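PDB 6WBT: cellulase IBT99 from Metagenomes, which probably hydrolyses 6-phospho-alpha-glucosides with the help of NAD and a manganese ion, as in other family 4 glycoside hydrolases. Local coordinates for residues Asp335-Leu341 with Pro362-Arg368; Gln340-Asn346 with Ala357-Ile361; Ser14-Pro18 with Arg294-Ile298; Ile52-Val56 with Leu313-Tyr317. All coordinates share one frame; numbering follows the deposited sequence.

Interaction 1: Asp335-Leu341 with Pro362-Arg368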
# COMPACT_ATOMS: atom_id res chain seq x y z
N ASP A 335 32.88 -8.63 -6.07
CA ASP A 335 31.82 -8.66 -5.05
C ASP A 335 32.26 -7.93 -3.79
O ASP A 335 32.20 -8.46 -2.67
CB ASP A 335 31.40 -10.10 -4.75
CG ASP A 335 30.16 -10.18 -3.88
OD1 ASP A 335 29.11 -9.66 -4.29
OD2 ASP A 335 30.24 -10.77 -2.78
N GLU A 336 32.73 -6.69 -3.97
CA GLU A 336 33.29 -5.91 -2.87
C GLU A 336 32.22 -5.31 -1.96
O GLU A 336 32.58 -4.78 -0.90
CB GLU A 336 34.18 -4.79 -3.41
CG GLU A 336 35.20 -5.25 -4.44
CD GLU A 336 36.27 -4.21 -4.70
OE1 GLU A 336 37.39 -4.37 -4.18
OE2 GLU A 336 35.98 -3.22 -5.41
N ARG A 337 30.95 -5.39 -2.34
CA ARG A 337 29.84 -4.86 -1.53
C ARG A 337 30.01 -3.37 -1.26
O ARG A 337 29.78 -2.89 -0.15
CB ARG A 337 29.70 -5.64 -0.22
CG ARG A 337 29.70 -7.15 -0.39
CD ARG A 337 28.64 -7.58 -1.38
NE ARG A 337 27.54 -8.30 -0.74
CZ ARG A 337 27.45 -9.62 -0.67
NH1 ARG A 337 28.40 -10.38 -1.21
NH2 ARG A 337 26.42 -10.19 -0.07
N SER A 338 30.42 -2.63 -2.29
CA SER A 338 30.60 -1.19 -2.16
C SER A 338 29.25 -0.49 -2.04
O SER A 338 28.32 -0.79 -2.79
CB SER A 338 31.39 -0.64 -3.34
OG SER A 338 31.63 0.75 -3.20
N ARG A 339 29.16 0.45 -1.11
CA ARG A 339 27.93 1.18 -0.85
C ARG A 339 27.92 2.45 -1.69
O ARG A 339 28.64 3.41 -1.38
CB ARG A 339 27.79 1.49 0.64
CG ARG A 339 26.45 2.09 1.03
CD ARG A 339 26.42 2.41 2.52
NE ARG A 339 25.12 2.91 2.95
CZ ARG A 339 24.77 4.19 2.90
NH1 ARG A 339 25.61 5.10 2.43
NH2 ARG A 339 23.56 4.56 3.31
N GLN A 340 27.11 2.47 -2.75
CA GLN A 340 27.04 3.60 -3.66
C GLN A 340 25.59 4.05 -3.81
O GLN A 340 24.65 3.32 -3.49
CB GLN A 340 27.62 3.25 -5.04
CG GLN A 340 29.04 2.71 -5.01
CD GLN A 340 30.05 3.74 -4.54
OE1 GLN A 340 29.79 4.94 -4.57
NE2 GLN A 340 31.22 3.27 -4.11
N LEU A 341 25.43 5.27 -4.32
CA LEU A 341 24.11 5.83 -4.60
C LEU A 341 23.76 5.52 -6.05
O LEU A 341 24.22 6.20 -6.97
CB LEU A 341 24.10 7.34 -4.33
CG LEU A 341 24.62 7.82 -2.98
CD1 LEU A 341 24.51 9.33 -2.88
CD2 LEU A 341 23.88 7.15 -1.83
N PRO A 362 21.07 4.64 -1.61
CA PRO A 362 22.29 3.86 -1.39
C PRO A 362 22.03 2.36 -1.49
O PRO A 362 20.99 1.86 -1.06
CB PRO A 362 22.71 4.25 0.04
CG PRO A 362 21.46 4.74 0.68
CD PRO A 362 20.71 5.43 -0.42
N GLY A 363 22.99 1.65 -2.08
CA GLY A 363 22.89 0.21 -2.21
C GLY A 363 24.27 -0.41 -2.25
O GLY A 363 25.27 0.25 -2.56
N TYR A 364 24.31 -1.70 -1.94
CA TYR A 364 25.55 -2.46 -1.90
C TYR A 364 25.73 -3.19 -3.23
O TYR A 364 24.92 -4.05 -3.59
CB TYR A 364 25.55 -3.46 -0.74
CG TYR A 364 25.58 -2.79 0.62
CD1 TYR A 364 24.42 -2.30 1.20
CD2 TYR A 364 26.77 -2.66 1.32
CE1 TYR A 364 24.45 -1.69 2.44
CE2 TYR A 364 26.81 -2.05 2.56
CZ TYR A 364 25.64 -1.57 3.12
OH TYR A 364 25.67 -0.96 4.35
N VAL A 365 26.79 -2.83 -3.96
CA VAL A 365 27.04 -3.39 -5.28
C VAL A 365 27.65 -4.78 -5.11
O VAL A 365 28.78 -4.92 -4.64
CB VAL A 365 27.96 -2.48 -6.11
CG1 VAL A 365 28.31 -3.14 -7.43
CG2 VAL A 365 27.30 -1.13 -6.34
N THR A 366 26.91 -5.80 -5.51
CA THR A 366 27.36 -7.18 -5.48
C THR A 366 27.62 -7.66 -6.90
O THR A 366 27.28 -7.00 -7.88
CB THR A 366 26.33 -8.09 -4.80
OG1 THR A 366 25.27 -8.38 -5.71
CG2 THR A 366 25.75 -7.41 -3.57
N ASP A 367 28.22 -8.85 -7.01
CA ASP A 367 28.43 -9.44 -8.33
C ASP A 367 27.13 -9.93 -8.96
O ASP A 367 27.15 -10.39 -10.11
CB ASP A 367 29.43 -10.59 -8.25
CG ASP A 367 28.90 -11.78 -7.49
OD1 ASP A 367 28.46 -11.61 -6.33
OD2 ASP A 367 28.90 -12.90 -8.05
N ARG A 368 26.01 -9.86 -8.23
CA ARG A 368 24.71 -10.25 -8.74
C ARG A 368 23.81 -9.06 -9.05
O ARG A 368 22.71 -9.26 -9.60
CB ARG A 368 24.00 -11.16 -7.72
CG ARG A 368 24.90 -12.21 -7.09
CD ARG A 368 24.23 -12.86 -5.90
NE ARG A 368 23.85 -11.88 -4.89
CZ ARG A 368 24.64 -11.47 -3.90
NH1 ARG A 368 25.87 -11.97 -3.79
NH2 ARG A 368 24.21 -10.58 -3.03

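Interaction 2: Gln340-Asn346 with Ala357-Ile361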
# COMPACT_ATOMS: atom_id res chain seq x y z
N GLN A 340 27.11 2.47 -2.75
CA GLN A 340 27.04 3.60 -3.66
C GLN A 340 25.59 4.05 -3.81
O GLN A 340 24.65 3.32 -3.49
CB GLN A 340 27.62 3.25 -5.04
CG GLN A 340 29.04 2.71 -5.01
CD GLN A 340 30.05 3.74 -4.54
OE1 GLN A 340 29.79 4.94 -4.57
NE2 GLN A 340 31.22 3.27 -4.11
N LEU A 341 25.43 5.27 -4.32
CA LEU A 341 24.11 5.83 -4.60
C LEU A 341 23.76 5.52 -6.05
O LEU A 341 24.22 6.20 -6.97
CB LEU A 341 24.10 7.34 -4.33
CG LEU A 341 24.62 7.82 -2.98
CD1 LEU A 341 24.51 9.33 -2.88
CD2 LEU A 341 23.88 7.15 -1.83
N VAL A 342 22.96 4.48 -6.25
CA VAL A 342 22.59 4.03 -7.58
C VAL A 342 21.09 4.20 -7.77
O VAL A 342 20.35 4.51 -6.83
CB VAL A 342 23.00 2.56 -7.83
CG1 VAL A 342 24.47 2.37 -7.53
CG2 VAL A 342 22.15 1.64 -6.99
N ILE A 343 20.64 4.00 -9.00
CA ILE A 343 19.24 4.17 -9.38
C ILE A 343 18.64 2.78 -9.52
O ILE A 343 19.03 2.00 -10.39
CB ILE A 343 19.10 4.96 -10.69
CG1 ILE A 343 19.89 6.27 -10.59
CG2 ILE A 343 17.64 5.23 -10.99
CD1 ILE A 343 19.91 7.06 -11.87
N VAL A 344 17.68 2.46 -8.65
CA VAL A 344 17.06 1.14 -8.63
C VAL A 344 15.55 1.31 -8.69
O VAL A 344 15.01 2.38 -8.34
CB VAL A 344 17.47 0.34 -7.37
CG1 VAL A 344 18.95 0.01 -7.41
CG2 VAL A 344 17.12 1.11 -6.12
N PRO A 345 14.83 0.28 -9.14
CA PRO A 345 13.36 0.30 -9.01
C PRO A 345 12.96 0.29 -7.54
O PRO A 345 13.52 -0.46 -6.74
CB PRO A 345 12.92 -0.98 -9.73
CG PRO A 345 14.07 -1.34 -10.61
CD PRO A 345 15.30 -0.89 -9.89
N ASN A 346 12.00 1.14 -7.20
CA ASN A 346 11.56 1.30 -5.81
C ASN A 346 11.09 -0.02 -5.23
O ASN A 346 11.80 -0.64 -4.42
CB ASN A 346 10.44 2.34 -5.72
CG ASN A 346 10.13 2.73 -4.29
OD1 ASN A 346 10.98 2.61 -3.41
ND2 ASN A 346 8.91 3.19 -4.05
N ALA A 357 8.79 3.53 -9.60
CA ALA A 357 9.57 4.75 -9.47
C ALA A 357 11.04 4.41 -9.34
O ALA A 357 11.44 3.65 -8.45
CB ALA A 357 9.10 5.57 -8.27
N THR A 358 11.87 4.96 -10.23
CA THR A 358 13.31 4.70 -10.22
C THR A 358 13.96 5.71 -9.29
O THR A 358 14.32 6.82 -9.68
CB THR A 358 13.88 4.77 -11.63
OG1 THR A 358 13.32 5.89 -12.33
CG2 THR A 358 13.58 3.49 -12.39
N VAL A 359 14.11 5.32 -8.03
CA VAL A 359 14.67 6.18 -7.00
C VAL A 359 16.18 6.00 -6.96
O VAL A 359 16.72 4.96 -7.35
CB VAL A 359 14.03 5.88 -5.63
CG1 VAL A 359 12.56 6.24 -5.64
CG2 VAL A 359 14.22 4.41 -5.27
N GLU A 360 16.86 7.03 -6.47
CA GLU A 360 18.32 7.05 -6.33
C GLU A 360 18.64 6.94 -4.84
O GLU A 360 18.55 7.92 -4.10
CB GLU A 360 18.91 8.31 -6.95
CG GLU A 360 20.42 8.42 -6.85
CD GLU A 360 20.98 9.54 -7.71
OE1 GLU A 360 21.14 9.34 -8.93
OE2 GLU A 360 21.25 10.64 -7.16
N ILE A 361 19.02 5.74 -4.41
CA ILE A 361 19.22 5.44 -2.99
C ILE A 361 20.51 4.65 -2.82
O ILE A 361 21.01 4.04 -3.78
CB ILE A 361 18.03 4.65 -2.40
CG1 ILE A 361 17.77 3.39 -3.23
CG2 ILE A 361 16.79 5.52 -2.34
CD1 ILE A 361 16.68 2.51 -2.66

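Interaction 3: Ser14-Pro18 with Arg294-Ile298. With NAD (nicotinamide-adenine-dinucleotide), chain G; G6P (6-O-phosphono-alpha-D-glucopyranose), chain F.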
# COMPACT_ATOMS: atom_id res chain seq x y z
N SER A 14 33.40 10.18 -26.80
CA SER A 14 32.94 11.08 -25.76
C SER A 14 34.12 11.89 -25.21
O SER A 14 35.27 11.45 -25.27
CB SER A 14 32.28 10.31 -24.62
OG SER A 14 32.08 11.14 -23.49
N THR A 15 33.81 13.07 -24.68
CA THR A 15 34.84 13.90 -24.07
C THR A 15 35.33 13.32 -22.75
O THR A 15 36.40 13.71 -22.28
CB THR A 15 34.31 15.32 -23.84
OG1 THR A 15 33.18 15.28 -22.96
CG2 THR A 15 33.89 15.94 -25.17
N TYR A 16 34.58 12.40 -22.15
CA TYR A 16 34.99 11.73 -20.92
C TYR A 16 35.71 10.41 -21.18
O TYR A 16 36.12 9.75 -20.22
CB TYR A 16 33.78 11.49 -20.02
CG TYR A 16 33.05 12.74 -19.60
CD1 TYR A 16 31.87 13.12 -20.23
CD2 TYR A 16 33.55 13.55 -18.59
CE1 TYR A 16 31.20 14.27 -19.85
CE2 TYR A 16 32.88 14.70 -18.21
CZ TYR A 16 31.71 15.06 -18.84
OH TYR A 16 31.05 16.20 -18.47
N THR A 17 35.86 10.01 -22.44
CA THR A 17 36.51 8.73 -22.74
C THR A 17 37.97 8.69 -22.31
O THR A 17 38.36 7.72 -21.64
CB THR A 17 36.35 8.40 -24.23
OG1 THR A 17 34.95 8.31 -24.55
CG2 THR A 17 37.03 7.09 -24.56
N PRO A 18 38.82 9.68 -22.63
CA PRO A 18 40.20 9.62 -22.13
C PRO A 18 40.30 9.66 -20.61
O PRO A 18 41.31 9.20 -20.06
CB PRO A 18 40.86 10.86 -22.76
CG PRO A 18 40.01 11.19 -23.93
CD PRO A 18 38.62 10.84 -23.51
N ARG A 294 35.28 21.99 -23.32
CA ARG A 294 35.69 20.60 -23.16
C ARG A 294 35.81 19.89 -24.51
O ARG A 294 36.74 19.11 -24.73
CB ARG A 294 34.72 19.86 -22.25
CG ARG A 294 35.17 18.45 -21.89
CD ARG A 294 34.27 17.80 -20.85
NE ARG A 294 32.93 17.49 -21.36
CZ ARG A 294 31.82 18.11 -20.97
NH1 ARG A 294 31.88 19.06 -20.05
NH2 ARG A 294 30.65 17.77 -21.49
N GLU A 295 34.87 20.16 -25.43
CA GLU A 295 34.93 19.53 -26.74
C GLU A 295 36.03 20.15 -27.60
O GLU A 295 36.68 19.45 -28.38
CB GLU A 295 33.57 19.64 -27.44
CG GLU A 295 33.60 19.32 -28.93
CD GLU A 295 32.24 18.97 -29.48
OE1 GLU A 295 31.74 17.87 -29.16
OE2 GLU A 295 31.66 19.79 -30.23
N LYS A 296 36.26 21.46 -27.46
CA LYS A 296 37.31 22.11 -28.23
C LYS A 296 38.69 21.61 -27.81
O LYS A 296 39.55 21.36 -28.67
CB LYS A 296 37.21 23.63 -28.06
CG LYS A 296 38.45 24.38 -28.51
CD LYS A 296 38.32 25.87 -28.24
CE LYS A 296 39.63 26.60 -28.47
NZ LYS A 296 39.51 28.06 -28.21
N ARG A 297 38.92 21.45 -26.51
CA ARG A 297 40.23 21.05 -26.02
C ARG A 297 40.51 19.56 -26.19
O ARG A 297 41.64 19.14 -25.93
CB ARG A 297 40.38 21.42 -24.54
CG ARG A 297 40.42 22.92 -24.27
CD ARG A 297 40.78 23.20 -22.82
NE ARG A 297 39.88 22.53 -21.89
CZ ARG A 297 38.76 23.07 -21.41
NH1 ARG A 297 38.41 24.30 -21.78
NH2 ARG A 297 38.00 22.39 -20.57
N ILE A 298 39.54 18.77 -26.62
CA ILE A 298 39.76 17.33 -26.78
C ILE A 298 39.98 17.02 -28.25
O ILE A 298 40.63 16.02 -28.60
CB ILE A 298 38.60 16.51 -26.19
CG1 ILE A 298 39.04 15.06 -26.00
CG2 ILE A 298 37.37 16.58 -27.08
CD1 ILE A 298 38.28 14.33 -24.92
PA NAD G . 29.85 13.84 -26.43
O1A NAD G . 28.76 14.41 -27.28
O2A NAD G . 31.15 14.57 -26.38
O5B NAD G . 30.11 12.32 -26.88
C5B NAD G . 29.00 11.38 -26.89
C4B NAD G . 29.33 10.22 -27.80
O4B NAD G . 28.20 9.31 -27.86
C3B NAD G . 29.65 10.59 -29.26
O3B NAD G . 30.84 9.93 -29.67
C2B NAD G . 28.44 10.02 -30.03
O2B NAD G . 28.71 9.73 -31.38
C1B NAD G . 28.14 8.80 -29.17
N9A NAD G . 26.82 8.21 -29.40
C8A NAD G . 25.67 8.89 -29.68
N7A NAD G . 24.63 8.11 -29.85
C5A NAD G . 25.14 6.83 -29.69
C6A NAD G . 24.53 5.56 -29.75
N6A NAD G . 23.24 5.36 -30.01
N1A NAD G . 25.33 4.48 -29.54
C2A NAD G . 26.62 4.68 -29.28
N3A NAD G . 27.30 5.83 -29.20
C4A NAD G . 26.49 6.88 -29.41
O3 NAD G . 29.30 13.66 -24.94
PN NAD G . 29.95 13.97 -23.50
O1N NAD G . 31.30 13.32 -23.43
O2N NAD G . 29.86 15.43 -23.24
O5D NAD G . 28.93 13.18 -22.55
C5D NAD G . 28.69 11.78 -22.83
C4D NAD G . 27.52 11.31 -22.00
O4D NAD G . 27.91 11.25 -20.61
C3D NAD G . 26.28 12.21 -22.03
O3D NAD G . 25.11 11.42 -22.19
C2D NAD G . 26.34 12.84 -20.63
O2D NAD G . 25.11 13.39 -20.17
C1D NAD G . 26.81 11.64 -19.82
N1N NAD G . 27.30 12.03 -18.47
C2N NAD G . 26.55 11.75 -17.36
C3N NAD G . 26.98 12.13 -16.10
C7N NAD G . 26.13 11.74 -14.91
O7N NAD G . 26.05 12.50 -13.95
N7N NAD G . 25.52 10.56 -14.95
C4N NAD G . 28.18 12.82 -15.97
C5N NAD G . 28.95 13.06 -17.09
C6N NAD G . 28.49 12.66 -18.32
C1 G6P F . 27.57 16.33 -13.41
C2 G6P F . 26.14 15.90 -13.72
C3 G6P F . 25.95 15.66 -15.21
C4 G6P F . 26.46 16.84 -16.02
C5 G6P F . 27.90 17.14 -15.61
C6 G6P F . 28.51 18.29 -16.41
O1 G6P F . 28.46 15.24 -13.68
O2 G6P F . 25.83 14.71 -13.00
O3 G6P F . 24.56 15.45 -15.49
O4 G6P F . 26.40 16.55 -17.42
O5 G6P F . 27.94 17.45 -14.22
O6 G6P F . 27.62 18.72 -17.44
P G6P F . 28.17 19.68 -18.61
O1P G6P F . 27.05 20.67 -18.84
O2P G6P F . 28.44 18.75 -19.77
O3P G6P F . 29.42 20.29 -18.02

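Interaction 4: Ile52-Val56 with Leu313-Tyr317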
# COMPACT_ATOMS: atom_id res chain seq x y z
N ILE A 52 43.83 9.95 -28.59
CA ILE A 52 44.18 10.31 -27.22
C ILE A 52 44.19 9.08 -26.33
O ILE A 52 45.04 8.94 -25.44
CB ILE A 52 43.22 11.39 -26.70
CG1 ILE A 52 43.02 12.48 -27.75
CG2 ILE A 52 43.75 11.99 -25.40
CD1 ILE A 52 42.02 13.52 -27.34
N VAL A 53 43.24 8.16 -26.55
CA VAL A 53 43.18 6.94 -25.75
C VAL A 53 44.45 6.12 -25.95
O VAL A 53 44.99 5.55 -24.99
CB VAL A 53 41.92 6.13 -26.11
CG1 VAL A 53 41.87 4.84 -25.30
CG2 VAL A 53 40.67 6.96 -25.86
N LYS A 54 44.95 6.05 -27.19
CA LYS A 54 46.22 5.38 -27.43
C LYS A 54 47.37 6.10 -26.72
O LYS A 54 48.29 5.45 -26.21
CB LYS A 54 46.49 5.30 -28.94
CG LYS A 54 45.53 4.40 -29.69
CD LYS A 54 45.68 4.56 -31.19
CE LYS A 54 44.64 3.74 -31.94
NZ LYS A 54 44.71 3.95 -33.41
N GLU A 55 47.32 7.43 -26.68
CA GLU A 55 48.35 8.19 -25.97
C GLU A 55 48.23 7.99 -24.46
O GLU A 55 49.25 7.99 -23.76
CB GLU A 55 48.25 9.67 -26.33
CG GLU A 55 49.56 10.43 -26.23
CD GLU A 55 50.56 10.00 -27.29
OE1 GLU A 55 51.78 10.08 -27.03
OE2 GLU A 55 50.13 9.58 -28.39
N VAL A 56 47.01 7.83 -23.95
CA VAL A 56 46.83 7.53 -22.53
C VAL A 56 47.32 6.12 -22.23
O VAL A 56 47.98 5.89 -21.21
CB VAL A 56 45.35 7.72 -22.13
CG1 VAL A 56 45.13 7.24 -20.70
CG2 VAL A 56 44.95 9.18 -22.28
N LEU A 313 48.04 15.29 -21.06
CA LEU A 313 46.99 14.31 -20.79
C LEU A 313 46.28 14.53 -19.46
O LEU A 313 45.21 13.95 -19.25
CB LEU A 313 47.56 12.89 -20.84
CG LEU A 313 47.97 12.37 -22.22
CD1 LEU A 313 48.47 10.94 -22.14
CD2 LEU A 313 46.81 12.48 -23.20
N GLN A 314 46.84 15.33 -18.56
CA GLN A 314 46.17 15.59 -17.29
C GLN A 314 44.97 16.51 -17.44
O GLN A 314 44.28 16.75 -16.44
CB GLN A 314 47.15 16.17 -16.27
CG GLN A 314 47.40 17.66 -16.41
CD GLN A 314 48.17 18.24 -15.24
OE1 GLN A 314 49.36 18.52 -15.35
NE2 GLN A 314 47.49 18.42 -14.12
N GLN A 315 44.72 17.04 -18.64
CA GLN A 315 43.51 17.82 -18.87
C GLN A 315 42.27 17.01 -18.54
O GLN A 315 41.34 17.50 -17.89
CB GLN A 315 43.46 18.29 -20.33
CG GLN A 315 44.34 19.47 -20.67
CD GLN A 315 44.18 19.91 -22.11
OE1 GLN A 315 44.58 19.20 -23.04
NE2 GLN A 315 43.57 21.07 -22.32
N PHE A 316 42.23 15.76 -18.99
CA PHE A 316 41.05 14.92 -18.89
C PHE A 316 41.06 14.00 -17.67
O PHE A 316 40.15 13.19 -17.52
CB PHE A 316 40.91 14.08 -20.17
CG PHE A 316 41.41 14.78 -21.40
CD1 PHE A 316 40.67 15.79 -21.99
CD2 PHE A 316 42.62 14.42 -21.97
CE1 PHE A 316 41.13 16.44 -23.12
CE2 PHE A 316 43.08 15.06 -23.11
CZ PHE A 316 42.34 16.07 -23.68
N TYR A 317 42.07 14.12 -16.80
CA TYR A 317 42.18 13.28 -15.62
C TYR A 317 41.58 13.94 -14.38
O TYR A 317 42.02 13.66 -13.26
CB TYR A 317 43.64 12.91 -15.35
CG TYR A 317 44.34 12.16 -16.47
CD1 TYR A 317 43.63 11.59 -17.52
CD2 TYR A 317 45.72 12.01 -16.46
CE1 TYR A 317 44.27 10.91 -18.53
CE2 TYR A 317 46.38 11.33 -17.47
CZ TYR A 317 45.65 10.78 -18.50
OH TYR A 317 46.30 10.10 -19.51

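Interaction 1: Asp335-Leu341 with Pro362-Arg368
Pro362 lies against one face of the Arg339 guanidinium, with Pro362 CB 3.4 Å from Arg339 NH2. Tyr364 OH, hydrogen-bonded to Glu371 of the second subunit, stands near the edge of the same group. The extended Arg339 chain runs beside the proline and passes over one face of the Tyr364 ring, toward its rim. At the edge of that ring sits the Arg337 carbonyl, O to Tyr364 CD2 3.4 Å. Thr366 CG2 packs on one face of the Arg337 guanidinium. Asp335 OD1 uses its anti lone pair to accept from Asp367 N at 3.0 Å. The backbones form an antiparallel ladder: Gly363 N gives to Gln340 O at 2.7 Å, and Gln340 N returns a bond to Gly363 O. Arg339 also binds Asp195 and the Ser194 carbonyl, so an alanine here would probably uncover Pro362 and leave Asp195 without its charge partner. Across the subunit boundary, Tyr364 stacks on Tyr364 of the second subunit, and Arg337 bridges to Glu193 of the second subunit. Helix 321-334 packs on the face bearing Ser338, Gln340 and Val365, while strand 369-372 pairs with strand 358-366 through Tyr364 and Glu371.

Interaction 2: Gln340-Asn346 with Ala357-Ile361
Val344 and Ile361 meet on one face of the antiparallel ladder of a beta hairpin, with Val344 CG2 3.7 Å from Ile361 CG1. The hairpin has a long connecting loop and extends the Rossmann sheet past strand 167-170. The two side chains cross at about a right angle. Ile361 holds CG1 between its backbone N and carbonyl carbon (chi1 54°), and both CG1 and CD1 touch the valine methyl. On the other face, Ile343 CG2 packs on Thr358 CB at 3.8 Å. Ile343 crosses Glu360 at a slant, Ile343 CG1 3.7 Å from Glu360 OE1. The backbone holds these pairs in place. Ile361 N gives to Val342 O at 3.0 Å, and Val342 N gives to Ile361 O at 3.2 Å. Val344 N binds Val359 O at 3.0 Å; the return bond is weak. Asn346 N closes the ladder on Ala357 O at 2.9 Å.

Further out, Asn346 OD1 accepts from Ile350 N and its ND2 gives to Ser354 O, which ties the connecting loop to the strand end. Glu360 OE1 is held by Asn200 ND2, and the Glu360 side chain lies about 6 Å from the bound manganese. Strand 338-345 runs antiparallel beside strand 167-170, with Ile343 bonded to Asn169. Helix 151-161 lies against the face of Ile343 and Pro345, and strand 369-372 touches Val342, Val344 and Ile361.

Interaction 3: Ser14-Pro18 with Arg294-Ile298
Thr15 places OG1 between its backbone N and carbonyl carbon (chi1 61°), where it meets Arg294. The arginine starts with CG opposite its own backbone N (chi1 -173°) and then bends at chi3 (69°), which turns its NE toward the threonine. Arg294 NE gives a nearly straight hydrogen bond to Thr15 OG1 at 2.7 Å, with the oxygen in the guanidinium plane. That oxygen in turn gives to NAD O1N at 2.8 Å, and Thr15 N binds the same phosphate oxygen. The hydroxyl is therefore a link between arginine and cofactor.

Arg294 NH2 grips two anions at once: NAD O2N at 3.0 Å and G6P O2P, also at 3.0 Å. Tyr16 OH sits over the centre of the guanidinium face, 3.2 Å from Arg294 CZ, and the two planes are moderately tilted. C5N of the nicotinamide ring lies over one face of the Tyr16 ring. Behind the polar cluster, Ile298 CD1 meets Pro18 CG at 3.7 Å, and Ile298 CG2 meets Thr15 CG2. Arg286 and Arg94 also hydrogen-bond to the bound glucose 6-phosphate.

Ser14 OG accepts from Tyr16 N at 3.1 Å, a capping bond ahead of helix 17-25. A glycine-rich loop running into a helix at the dinucleotide pyrophosphate is the classic Rossmann arrangement. Here Arg294, from the C-terminal family region, joins that cofactor site to the phosphate pocket of the sugar.

Interaction 4: Ile52-Val56 with Leu313-Tyr317
Leu313 reaches from its loop to the side of helix 43-60 and fits between Ile52, Glu55 and Val56. Its CB points toward the helix. CG continues that line, anti to the leucine's own carbonyl carbon (chi1 -71°), and the branch then splits the contact between two methyls. CD1 goes to the backbone: it lies 3.5 Å from Glu55 O and 3.8 Å from Val56 CA. CD2 goes to side chains, 3.8 Å from Ile52 CG2 and 3.9 Å from Val56 CG2. Leu313 and Ile52 run antiparallel past one another, whereas Leu313 and Val56 cross at a slant.

Two aromatic residues flank the leucine. Phe316 CE2 touches Ile52 CG2 at 3.9 Å, the two side chains crossing at about a right angle. Tyr317 comes from the direction opposite to Val56 and meets it with its hydroxyl end, Tyr317 OH to Val56 CG2 being 3.2 Å. The valine methyl lies near the plane of that ring, at its edge. No hydrogen bond joins the two segments; the contact is van der Waals packing, mostly of apolar side chains. Cutting Leu313 back to alanine is likely to open a gap beside Ile52 and Val56, which would lose the methyl they share.

The contact joins helix 43-60 of the N-terminal family region to a loop of the C-terminal one. The loop 313-317 follows helix 296-306, whose Ile298 packs on both Ile52 and Phe316 and whose Ile305 touches Glu55. Helix 17-25 supplies Lys22, which lies against Val56 and Tyr317. Helix 43-60 also packs on strand 66-69 through Val53.

Overall arrangement
The four contacts form two groups. Interactions 1 and 2 are consecutive parts of one hairpin between strands 338-345 and 358-366; their centres are 12 Å apart, and they share Gln340 and Leu341. Both touch the second subunit. Interactions 3 and 4 have centres 9 Å apart and touch through Ile298, Ile52 and Phe316. Each joins the N-terminal Rossmann region to the C-terminal family region. Along the chain their segments alternate, 14-18, 52-56, 294-298, 313-317, and the hairpin follows. Centres of the two groups are 29 to 32 Å apart. The hairpin extends the nucleotide-binding sheet. Interaction 3 lies at cofactor and sugar phosphate, with interaction 4 beside it; both lie across the chain's centre from interaction 2.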